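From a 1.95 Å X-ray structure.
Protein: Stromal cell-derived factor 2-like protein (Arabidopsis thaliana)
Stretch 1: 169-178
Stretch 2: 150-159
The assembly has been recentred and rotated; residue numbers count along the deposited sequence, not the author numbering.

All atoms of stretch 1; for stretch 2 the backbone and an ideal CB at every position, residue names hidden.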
# COMPACT_ATOMS: atom_id res chain seq x y z
N GLN A 169 16.48 -2.14 3.25
CA GLN A 169 15.04 -1.88 3.04
C GLN A 169 14.47 -1.11 4.25
O GLN A 169 14.95 -1.28 5.37
CB GLN A 169 14.26 -3.17 2.83
CG GLN A 169 14.57 -3.84 1.47
CD GLN A 169 13.96 -5.24 1.32
OE1 GLN A 169 12.81 -5.49 1.72
NE2 GLN A 169 14.73 -6.16 0.71
N GLN A 170 13.48 -0.25 4.01
CA GLN A 170 12.94 0.62 5.07
C GLN A 170 11.74 -0.04 5.75
O GLN A 170 10.98 -0.79 5.11
CB GLN A 170 12.49 1.99 4.51
CG GLN A 170 13.63 2.82 3.99
CD GLN A 170 13.20 4.10 3.30
OE1 GLN A 170 12.01 4.36 3.03
NE2 GLN A 170 14.18 4.94 3.01
N GLU A 171 11.57 0.27 7.04
CA GLU A 171 10.32 -0.03 7.74
C GLU A 171 9.15 0.67 7.06
O GLU A 171 9.24 1.85 6.68
CB GLU A 171 10.38 0.43 9.20
CG GLU A 171 9.29 -0.21 10.08
CD GLU A 171 9.08 0.53 11.38
OE1 GLU A 171 9.08 1.77 11.36
OE2 GLU A 171 8.90 -0.12 12.42
N VAL A 172 8.05 -0.06 6.93
CA VAL A 172 6.77 0.54 6.57
C VAL A 172 5.86 0.34 7.78
O VAL A 172 5.87 -0.73 8.41
CB VAL A 172 6.20 -0.09 5.27
CG1 VAL A 172 4.75 0.40 4.99
CG2 VAL A 172 7.13 0.23 4.11
N CYS A 173 5.12 1.38 8.14
CA CYS A 173 4.25 1.31 9.32
C CYS A 173 3.06 2.25 9.14
O CYS A 173 2.93 2.86 8.08
CB CYS A 173 5.04 1.65 10.59
SG CYS A 173 5.69 3.33 10.62
N GLY A 174 2.20 2.33 10.15
CA GLY A 174 1.06 3.25 10.16
C GLY A 174 1.22 4.22 11.33
O GLY A 174 1.60 3.80 12.43
N ILE A 175 1.00 5.52 11.08
CA ILE A 175 0.99 6.53 12.16
C ILE A 175 -0.26 7.37 12.07
O ILE A 175 -0.95 7.40 11.04
CB ILE A 175 2.25 7.47 12.21
CG1 ILE A 175 2.15 8.56 11.12
CG2 ILE A 175 3.56 6.64 12.17
CD1 ILE A 175 3.16 9.66 11.26
N ARG A 176 -0.56 8.08 13.14
CA ARG A 176 -1.87 8.69 13.23
C ARG A 176 -1.98 10.11 12.68
O ARG A 176 -3.09 10.57 12.45
CB ARG A 176 -2.38 8.61 14.65
CG ARG A 176 -2.40 7.15 15.15
CD ARG A 176 -3.78 6.58 15.25
NE ARG A 176 -3.74 5.17 15.62
CZ ARG A 176 -4.65 4.58 16.40
NH1 ARG A 176 -5.65 5.29 16.93
NH2 ARG A 176 -4.55 3.28 16.68
N GLU A 177 -0.85 10.77 12.47
CA GLU A 177 -0.84 12.15 11.96
C GLU A 177 -0.37 12.24 10.51
O GLU A 177 0.56 11.54 10.09
CB GLU A 177 0.13 13.01 12.81
CG GLU A 177 -0.24 13.13 14.29
CD GLU A 177 0.04 11.86 15.07
OE1 GLU A 177 1.09 11.22 14.86
OE2 GLU A 177 -0.81 11.48 15.87
N LYS A 178 -0.95 13.20 9.78
CA LYS A 178 -0.47 13.54 8.44
C LYS A 178 0.90 14.18 8.54
O LYS A 178 1.11 15.13 9.31
CB LYS A 178 -1.44 14.50 7.72
CG LYS A 178 -2.84 13.95 7.57
CD LYS A 178 -3.66 14.81 6.61
CE LYS A 178 -4.93 14.09 6.25
NZ LYS A 178 -5.71 14.84 5.22
N UNK A 150 -9.63 0.64 9.60
CA UNK A 150 -9.90 0.10 10.95
C UNK A 150 -9.11 0.76 12.07
O UNK A 150 -9.63 0.89 13.19
CB UNK A 150 -9.60 -1.40 10.97
N UNK A 151 -7.88 1.19 11.78
CA UNK A 151 -7.02 1.80 12.78
C UNK A 151 -6.87 3.30 12.62
O UNK A 151 -6.36 3.96 13.52
CB UNK A 151 -5.64 1.15 12.73
N UNK A 152 -7.27 3.84 11.47
CA UNK A 152 -7.00 5.24 11.10
C UNK A 152 -5.51 5.58 10.89
O UNK A 152 -5.17 6.76 10.77
CB UNK A 152 -7.57 6.16 12.19
N UNK A 153 -4.63 4.58 10.80
CA UNK A 153 -3.21 4.81 10.49
C UNK A 153 -2.96 5.20 9.03
O UNK A 153 -3.52 4.58 8.12
CB UNK A 153 -2.40 3.55 10.82
N UNK A 154 -2.15 6.23 8.78
CA UNK A 154 -1.70 6.54 7.42
C UNK A 154 -0.53 5.63 7.12
O UNK A 154 0.38 5.49 7.95
CB UNK A 154 -1.31 8.01 7.26
N UNK A 155 -0.55 5.00 5.94
CA UNK A 155 0.59 4.26 5.43
C UNK A 155 1.82 5.19 5.45
O UNK A 155 1.79 6.30 4.89
CB UNK A 155 0.31 3.73 4.02
N UNK A 156 2.91 4.72 6.04
CA UNK A 156 4.02 5.59 6.41
C UNK A 156 5.34 4.87 6.14
O UNK A 156 5.42 3.66 6.30
CB UNK A 156 3.92 6.01 7.88
N UNK A 157 6.35 5.62 5.69
CA UNK A 157 7.71 5.12 5.73
C UNK A 157 8.69 6.24 6.14
O UNK A 157 8.28 7.38 6.43
CB UNK A 157 8.10 4.54 4.37
N UNK A 158 9.97 5.88 6.19
CA UNK A 158 11.03 6.77 6.70
C UNK A 158 12.39 6.10 6.54
O UNK A 158 12.47 4.90 6.27
CB UNK A 158 10.79 7.13 8.17
N UNK A 159 13.44 6.87 6.74
CA UNK A 159 14.81 6.40 6.63
C UNK A 159 15.17 5.63 7.91
O UNK A 159 16.07 6.03 8.65
CB UNK A 159 15.77 7.57 6.40

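At position 150 nothing of stretch 1 lies within reach, so the contact sets no preference; it is D150. Position 151 points its CB sideways, with the R176 guanidinium nearby, and small or polar residues would fit. T151 OG1 accepts from the backbone N of 153 (3.3 Å), while its carbonyl lies over one face of the guanidinium, T151 O to R176 CZ 3.4 Å.

Position 152 has a left-handed backbone, phi 65°, which favours glycine, asparagine or aspartate; the deposited S152 tolerates it. A water donates to both S152 O (2.6 Å) and R176 O (2.8 Å), tying the loop ends together.

At 153 the phi/psi of -73/133 would admit any residue, but an ideal CB would sit 3.5 Å from G174 CA and 3.9 Å from I175 N. Small is the rule, and G153 puts its CA 3.5 Å from I175 O.

Position 154 pairs with I175, and the turn beyond I175 offers backbone and the aliphatic part of K178: a long side chain would suit, a flat aromatic or perhaps a flexible methionine. Y154, chi1 m, covers this ground, its ring edge meeting R176 O (CE2 to O 3.5 Å) and its OH 3.3 Å from K178 CE. Its backbone closes the pair, Y154 N to I175 O 2.8 Å and I175 N to Y154 O 3.2 Å.

Position 155 shares a face with V172 and sits opposite G174, which offers no side chain; a branched aliphatic could reach along to the valine. L155 does so, CD1 to V172 CG1 3.6 Å.

Position 156 faces C173 and I175 on the other side of the sheet. A flat ring or an aliphatic would suit. H156 presents a ring face to I175 CG2, 4.1 Å from the ring centroid, with C173 SG oblique; ND1 finds no partner. C173 N to H156 O (2.9 Å) is the straight bond of this pair, H156 N to C173 O (2.8 Å) the weak one.

At 157 the ideal CB is 3.7 Å from E171 O, an acceptor calling for a short donor: serine or threonine. S157 donates from OG to E171 O at 2.7 Å.

Position 158 points its CB away, so a short side chain would miss stretch 1, whereas a longer donor could swing back to the E171 carboxylate. H158, chi1 p, does this, NE2 donating to E171 OE1 at 2.8 Å, with C173 SG oblique to the ring.

Position 159 points away near the Q170 amide, where polar residues suit. D159 makes no hydrogen bond to it, OD1 staying 4.3 Å from Q170 NE2.

Stretch 2 150-159: DTSGYLHSHD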
# COMPACT_ATOMS: atom_id res chain seq x y z
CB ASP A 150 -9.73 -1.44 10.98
CG ASP A 150 -10.89 -2.17 10.31
OD1 ASP A 150 -11.91 -1.51 10.04
OD2 ASP A 150 -10.80 -3.38 10.03
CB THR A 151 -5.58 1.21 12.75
OG1 THR A 151 -5.02 1.41 11.45
CG2 THR A 151 -5.56 -0.27 13.11
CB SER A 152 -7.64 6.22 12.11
OG SER A 152 -9.03 6.05 12.15
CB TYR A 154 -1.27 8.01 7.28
CG TYR A 154 -2.39 8.96 7.54
CD1 TYR A 154 -3.39 9.15 6.58
CD2 TYR A 154 -2.50 9.62 8.77
CE1 TYR A 154 -4.44 10.01 6.81
CE2 TYR A 154 -3.56 10.51 9.00
CZ TYR A 154 -4.54 10.68 8.01
OH TYR A 154 -5.62 11.53 8.19
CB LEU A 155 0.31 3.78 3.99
CG LEU A 155 1.41 2.91 3.38
CD1 LEU A 155 1.42 1.53 4.06
CD2 LEU A 155 1.18 2.78 1.87
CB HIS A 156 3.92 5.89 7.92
CG HIS A 156 4.75 7.05 8.36
ND1 HIS A 156 6.05 6.90 8.81
CD2 HIS A 156 4.46 8.36 8.45
CE1 HIS A 156 6.53 8.09 9.15
NE2 HIS A 156 5.58 8.98 8.95
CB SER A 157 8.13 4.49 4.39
OG SER A 157 9.20 3.56 4.58
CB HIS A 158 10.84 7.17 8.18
CG HIS A 158 10.28 6.08 9.06
ND1 HIS A 158 9.57 6.36 10.21
CD2 HIS A 158 10.30 4.73 8.95
CE1 HIS A 158 9.19 5.23 10.78
NE2 HIS A 158 9.62 4.22 10.04
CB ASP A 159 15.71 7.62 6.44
CG ASP A 159 17.14 7.25 6.13
OD1 ASP A 159 17.39 6.15 5.61
OD2 ASP A 159 18.02 8.07 6.44
O HOH W 1 -5.30 8.91 12.23
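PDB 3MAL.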